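Local coordinates for nitrate regulatory protein (Klebsiella oxytoca, PDB 4AKK) that senses nitrate and nitrite and binds the leader RNA of the nasF operon, preventing termination so that transcription continues, at residues D179-L189 / L300-L311. Numbering follows the deposited sequence.
Sequences DPQIAGRMVAL and LIVDLLNAADAL
Leu304 and Ile182 interlock as knobs into holes between two nearly antiparallel helices (167°, axes 10.5 Å apart). Ile182 fits among Leu304, Ala307, Ala308 and Leu311, the short alanine side chains letting its branched chain approach closely. Leu304 enters the hole formed by Ile182, Arg185, Met186 and Leu189. With CG anti to the backbone N (chi1 162°), its fork swings across the interface: CD1 meets Ile182 CG2 at 3.8 Å and CD2 meets Met186 SD at 4.0 Å. Toward the start of helix 180-212, Leu311 and Ile182 meet tip to tip, Leu311 CD1 a tight 3.4 Å from Ile182 CG1; farther along, Leu189 CD1 packs on Leu300 CB.

Arg185, extended from CG to NE, lays its aliphatic part beside Leu304 and Ala307. A water in the guanidinium plane accepts from Arg185 NH1 and donates to Leu300 O. Arg185 NH1 passes Asp303 CB but stays 5.0 Å from Asp303 OD2, which is hydrogen-bonded to Gln245 NE2.

Farther out, Asp179 N-caps helix 180-212, its OD2 accepting from Ile182 N (2.9 Å) through the anti lone pair. Within the NIT nitrate-sensing region, apolar interdigitation therefore joins helices 180-212 and 277-312, with a water-mediated polar link at Arg185.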
ATOM      1  N   ASP A 179     -15.447   4.013 -12.268  1.00 43.71           N
ATOM      2  CA  ASP A 179     -16.134   5.054 -11.506  1.00 41.93           C
ATOM      3  C   ASP A 179     -15.574   5.282 -10.105  1.00 40.87           C
ATOM      4  O   ASP A 179     -15.559   4.370  -9.287  1.00 37.54           O
ATOM      5  CB  ASP A 179     -17.622   4.767 -11.372  1.00 45.68           C
ATOM      6  CG  ASP A 179     -18.374   5.965 -10.819  1.00 45.40           C
ATOM      7  OD1 ASP A 179     -18.782   6.814 -11.633  1.00 43.06           O
ATOM      8  OD2 ASP A 179     -18.504   6.085  -9.578  1.00 46.92           O
ATOM      9  N   PRO A 180     -15.166   6.524  -9.812  1.00 43.35           N
ATOM     10  CA  PRO A 180     -14.575   6.897  -8.520  1.00 46.66           C
ATOM     11  C   PRO A 180     -15.522   6.685  -7.334  1.00 47.83           C
ATOM     12  O   PRO A 180     -15.084   6.191  -6.294  1.00 45.28           O
ATOM     13  CB  PRO A 180     -14.289   8.397  -8.673  1.00 48.22           C
ATOM     14  CG  PRO A 180     -14.387   8.689 -10.123  1.00 46.07           C
ATOM     15  CD  PRO A 180     -15.328   7.682 -10.706  1.00 48.94           C
ATOM     16  N   GLN A 181     -16.788   7.074  -7.472  1.00 42.09           N
ATOM     17  CA  GLN A 181     -17.739   6.932  -6.371  1.00 47.46           C
ATOM     18  C   GLN A 181     -18.000   5.468  -6.036  1.00 42.53           C
ATOM     19  O   GLN A 181     -18.042   5.081  -4.866  1.00 43.05           O
ATOM     20  CB  GLN A 181     -19.068   7.631  -6.679  1.00 43.29           C
ATOM     21  CG  GLN A 181     -19.056   9.135  -6.444  1.00 55.84           C
ATOM     22  CD  GLN A 181     -18.755   9.910  -7.709  1.00 68.16           C
ATOM     23  OE1 GLN A 181     -19.603  10.025  -8.599  1.00 70.29           O
ATOM     24  NE2 GLN A 181     -17.541  10.448  -7.798  1.00 65.55           N
ATOM     25  N   ILE A 182     -18.191   4.658  -7.064  1.00 36.43           N
ATOM     26  CA  ILE A 182     -18.441   3.246  -6.841  1.00 40.62           C
ATOM     27  C   ILE A 182     -17.215   2.561  -6.251  1.00 39.45           C
ATOM     28  O   ILE A 182     -17.318   1.810  -5.284  1.00 39.45           O
ATOM     29  CB  ILE A 182     -18.878   2.545  -8.125  1.00 40.77           C
ATOM     30  CG1 ILE A 182     -20.091   3.273  -8.709  1.00 44.23           C
ATOM     31  CG2 ILE A 182     -19.217   1.094  -7.842  1.00 35.96           C
ATOM     32  CD1 ILE A 182     -21.297   3.299  -7.759  1.00 42.05           C
ATOM     33  N   ALA A 183     -16.051   2.837  -6.821  1.00 37.93           N
ATOM     34  CA  ALA A 183     -14.828   2.217  -6.333  1.00 41.82           C
ATOM     35  C   ALA A 183     -14.632   2.570  -4.867  1.00 40.29           C
ATOM     36  O   ALA A 183     -14.275   1.710  -4.070  1.00 36.23           O
ATOM     37  CB  ALA A 183     -13.624   2.642  -7.168  1.00 39.12           C
ATOM     38  N   GLY A 184     -14.875   3.835  -4.522  1.00 36.69           N
ATOM     39  CA  GLY A 184     -14.835   4.289  -3.140  1.00 35.82           C
ATOM     40  C   GLY A 184     -15.810   3.535  -2.240  1.00 40.96           C
ATOM     41  O   GLY A 184     -15.491   3.221  -1.085  1.00 36.15           O
ATOM     42  N   ARG A 185     -17.003   3.252  -2.762  1.00 37.86           N
ATOM     43  CA  ARG A 185     -18.021   2.502  -2.017  1.00 38.81           C
ATOM     44  C   ARG A 185     -17.626   1.047  -1.829  1.00 35.64           C
ATOM     45  O   ARG A 185     -17.904   0.459  -0.789  1.00 32.83           O
ATOM     46  CB  ARG A 185     -19.383   2.552  -2.715  1.00 35.10           C
ATOM     47  CG  ARG A 185     -20.158   3.832  -2.488  1.00 37.72           C
ATOM     48  CD  ARG A 185     -21.483   3.807  -3.242  1.00 39.72           C
ATOM     49  NE  ARG A 185     -22.108   5.120  -3.206  1.00 47.51           N
ATOM     50  CZ  ARG A 185     -22.930   5.527  -2.245  1.00 43.69           C
ATOM     51  NH1 ARG A 185     -23.237   4.715  -1.245  1.00 40.31           N
ATOM     52  NH2 ARG A 185     -23.441   6.749  -2.286  1.00 46.14           N
ATOM     53  N   MET A 186     -16.988   0.467  -2.843  1.00 35.26           N
ATOM     54  CA  MET A 186     -16.550  -0.918  -2.758  1.00 35.95           C
ATOM     55  C   MET A 186     -15.488  -1.083  -1.688  1.00 33.58           C
ATOM     56  O   MET A 186     -15.522  -2.037  -0.920  1.00 32.80           O
ATOM     57  CB  MET A 186     -16.045  -1.443  -4.109  1.00 36.34           C
ATOM     58  CG  MET A 186     -17.164  -1.904  -5.032  1.00 44.45           C
ATOM     59  SD  MET A 186     -17.821  -3.564  -4.704  1.00 36.08           S
ATOM     60  CE  MET A 186     -17.536  -3.771  -2.968  1.00 36.24           C
ATOM     61  N   VAL A 187     -14.551  -0.146  -1.622  1.00 36.02           N
ATOM     62  CA  VAL A 187     -13.503  -0.231  -0.614  1.00 36.39           C
ATOM     63  C   VAL A 187     -14.053  -0.023   0.804  1.00 28.90           C
ATOM     64  O   VAL A 187     -13.664  -0.730   1.736  1.00 32.13           O
ATOM     65  CB  VAL A 187     -12.349   0.747  -0.911  1.00 35.93           C
ATOM     66  CG1 VAL A 187     -11.428   0.885   0.304  1.00 34.43           C
ATOM     67  CG2 VAL A 187     -11.566   0.259  -2.114  1.00 38.91           C
ATOM     68  N   ALA A 188     -14.959   0.935   0.959  1.00 33.46           N
ATOM     69  CA  ALA A 188     -15.628   1.160   2.241  1.00 30.45           C
ATOM     70  C   ALA A 188     -16.362  -0.100   2.706  1.00 33.54           C
ATOM     71  O   ALA A 188     -16.290  -0.474   3.877  1.00 32.32           O
ATOM     72  CB  ALA A 188     -16.610   2.340   2.134  1.00 30.82           C
ATOM     73  N   LEU A 189     -17.078  -0.743   1.785  1.00 31.17           N
ATOM     74  CA  LEU A 189     -17.769  -1.994   2.073  1.00 34.39           C
ATOM     75  C   LEU A 189     -16.797  -3.115   2.451  1.00 30.12           C
ATOM     76  O   LEU A 189     -16.981  -3.798   3.467  1.00 29.98           O
ATOM     77  CB  LEU A 189     -18.614  -2.426   0.867  1.00 36.89           C
ATOM     78  CG  LEU A 189     -19.219  -3.828   0.950  1.00 34.65           C
ATOM     79  CD1 LEU A 189     -20.224  -3.897   2.088  1.00 37.69           C
ATOM     80  CD2 LEU A 189     -19.873  -4.234  -0.375  1.00 39.39           C
ATOM     81  N   LEU A 300     -25.230  -0.826   3.330  1.00 41.43           N
ATOM     82  CA  LEU A 300     -24.157  -0.412   2.436  1.00 37.56           C
ATOM     83  C   LEU A 300     -24.399  -1.001   1.053  1.00 33.98           C
ATOM     84  O   LEU A 300     -24.218  -0.332   0.043  1.00 38.40           O
ATOM     85  CB  LEU A 300     -22.797  -0.851   2.971  1.00 34.07           C
ATOM     86  CG  LEU A 300     -22.404  -0.356   4.364  1.00 38.83           C
ATOM     87  CD1 LEU A 300     -21.002  -0.876   4.727  1.00 33.98           C
ATOM     88  CD2 LEU A 300     -22.468   1.175   4.425  1.00 38.15           C
ATOM     89  N   ILE A 301     -24.816  -2.262   1.033  1.00 36.09           N
ATOM     90  CA  ILE A 301     -25.097  -2.977  -0.205  1.00 39.24           C
ATOM     91  C   ILE A 301     -26.277  -2.361  -0.972  1.00 43.24           C
ATOM     92  O   ILE A 301     -26.197  -2.140  -2.183  1.00 41.46           O
ATOM     93  CB  ILE A 301     -25.356  -4.455   0.102  1.00 38.59           C
ATOM     94  CG1 ILE A 301     -24.021  -5.135   0.460  1.00 42.61           C
ATOM     95  CG2 ILE A 301     -26.040  -5.143  -1.080  1.00 35.93           C
ATOM     96  CD1 ILE A 301     -24.174  -6.403   1.256  1.00 44.54           C
ATOM     97  N   VAL A 302     -27.365  -2.083  -0.260  1.00 40.98           N
ATOM     98  CA  VAL A 302     -28.505  -1.387  -0.850  1.00 43.54           C
ATOM     99  C   VAL A 302     -28.070  -0.061  -1.465  1.00 40.03           C
ATOM    100  O   VAL A 302     -28.382   0.229  -2.625  1.00 41.08           O
ATOM    101  CB  VAL A 302     -29.616  -1.140   0.191  1.00 43.18           C
ATOM    102  CG1 VAL A 302     -30.673  -0.168  -0.355  1.00 41.59           C
ATOM    103  CG2 VAL A 302     -30.248  -2.448   0.592  1.00 33.47           C
ATOM    104  N   ASP A 303     -27.326   0.730  -0.696  1.00 45.54           N
ATOM    105  CA  ASP A 303     -26.841   2.025  -1.178  1.00 40.93           C
ATOM    106  C   ASP A 303     -25.932   1.891  -2.385  1.00 46.44           C
ATOM    107  O   ASP A 303     -25.996   2.704  -3.311  1.00 42.87           O
ATOM    108  CB  ASP A 303     -26.127   2.800  -0.069  1.00 42.28           C
ATOM    109  CG  ASP A 303     -27.077   3.267   1.010  1.00 48.99           C
ATOM    110  OD1 ASP A 303     -28.270   3.464   0.693  1.00 52.35           O
ATOM    111  OD2 ASP A 303     -26.637   3.433   2.170  1.00 52.71           O
ATOM    112  N   LEU A 304     -25.071   0.879  -2.377  1.00 40.58           N
ATOM    113  CA  LEU A 304     -24.173   0.684  -3.499  1.00 42.26           C
ATOM    114  C   LEU A 304     -24.973   0.350  -4.762  1.00 38.35           C
ATOM    115  O   LEU A 304     -24.661   0.832  -5.851  1.00 40.53           O
ATOM    116  CB  LEU A 304     -23.147  -0.413  -3.187  1.00 41.51           C
ATOM    117  CG  LEU A 304     -22.405  -1.050  -4.369  1.00 37.93           C
ATOM    118  CD1 LEU A 304     -21.567  -0.053  -5.118  1.00 40.84           C
ATOM    119  CD2 LEU A 304     -21.532  -2.221  -3.897  1.00 47.47           C
ATOM    120  N   LEU A 305     -26.009  -0.465  -4.605  1.00 37.91           N
ATOM    121  CA  LEU A 305     -26.835  -0.871  -5.740  1.00 47.00           C
ATOM    122  C   LEU A 305     -27.656   0.294  -6.298  1.00 45.35           C
ATOM    123  O   LEU A 305     -27.780   0.445  -7.509  1.00 46.30           O
ATOM    124  CB  LEU A 305     -27.733  -2.060  -5.368  1.00 42.69           C
ATOM    125  CG  LEU A 305     -26.933  -3.324  -5.028  1.00 49.52           C
ATOM    126  CD1 LEU A 305     -27.842  -4.473  -4.668  1.00 48.78           C
ATOM    127  CD2 LEU A 305     -26.000  -3.712  -6.175  1.00 43.77           C
ATOM    128  N   ASN A 306     -28.208   1.114  -5.411  1.00 46.53           N
ATOM    129  CA  ASN A 306     -28.933   2.306  -5.837  1.00 47.56           C
ATOM    130  C   ASN A 306     -27.999   3.215  -6.619  1.00 50.29           C
ATOM    131  O   ASN A 306     -28.346   3.708  -7.698  1.00 49.63           O
ATOM    132  CB  ASN A 306     -29.518   3.064  -4.633  1.00 40.86           C
ATOM    133  CG  ASN A 306     -30.668   2.320  -3.967  1.00 51.30           C
ATOM    134  OD1 ASN A 306     -31.299   1.447  -4.570  1.00 45.89           O
ATOM    135  ND2 ASN A 306     -30.954   2.675  -2.716  1.00 46.40           N
ATOM    136  N   ALA A 307     -26.804   3.428  -6.079  1.00 46.13           N
ATOM    137  CA  ALA A 307     -25.835   4.283  -6.743  1.00 42.19           C
ATOM    138  C   ALA A 307     -25.458   3.709  -8.114  1.00 44.97           C
ATOM    139  O   ALA A 307     -25.314   4.449  -9.084  1.00 48.88           O
ATOM    140  CB  ALA A 307     -24.596   4.489  -5.869  1.00 42.61           C
ATOM    141  N   ALA A 308     -25.313   2.392  -8.194  1.00 42.89           N
ATOM    142  CA  ALA A 308     -25.019   1.739  -9.465  1.00 47.50           C
ATOM    143  C   ALA A 308     -26.123   2.007 -10.494  1.00 51.71           C
ATOM    144  O   ALA A 308     -25.843   2.355 -11.639  1.00 50.89           O
ATOM    145  CB  ALA A 308     -24.829   0.244  -9.266  1.00 51.99           C
ATOM    146  N   ASP A 309     -27.374   1.839 -10.078  1.00 55.12           N
ATOM    147  CA  ASP A 309     -28.518   2.109 -10.947  1.00 56.22           C
ATOM    148  C   ASP A 309     -28.553   3.564 -11.410  1.00 60.09           C
ATOM    149  O   ASP A 309     -28.718   3.842 -12.598  1.00 61.61           O
ATOM    150  CB  ASP A 309     -29.823   1.769 -10.230  1.00 54.61           C
ATOM    151  CG  ASP A 309     -30.031   0.272 -10.076  1.00 68.02           C
ATOM    152  OD1 ASP A 309     -29.256  -0.500 -10.685  1.00 74.80           O
ATOM    153  OD2 ASP A 309     -30.966  -0.134  -9.352  1.00 73.98           O
ATOM    154  N   ALA A 310     -28.390   4.488 -10.469  1.00 47.13           N
ATOM    155  CA  ALA A 310     -28.480   5.906 -10.784  1.00 51.32           C
ATOM    156  C   ALA A 310     -27.385   6.339 -11.753  1.00 59.34           C
ATOM    157  O   ALA A 310     -27.516   7.348 -12.437  1.00 61.36           O
ATOM    158  CB  ALA A 310     -28.437   6.739  -9.513  1.00 50.13           C
ATOM    159  N   LEU A 311     -26.303   5.573 -11.812  1.00 56.29           N
ATOM    160  CA  LEU A 311     -25.228   5.879 -12.743  1.00 56.80           C
ATOM    161  C   LEU A 311     -25.548   5.358 -14.136  1.00 59.53           C
ATOM    162  O   LEU A 311     -25.248   6.005 -15.136  1.00 59.86           O
ATOM    163  CB  LEU A 311     -23.910   5.293 -12.250  1.00 53.15           C
ATOM    164  CG  LEU A 311     -23.278   6.061 -11.097  1.00 53.24           C
ATOM    165  CD1 LEU A 311     -22.102   5.276 -10.552  1.00 53.51           C
ATOM    166  CD2 LEU A 311     -22.845   7.450 -11.562  1.00 56.74           C
TER
HETATM  167  O   HOH W   1     -22.587   1.930  -0.393  1.00 40.98           O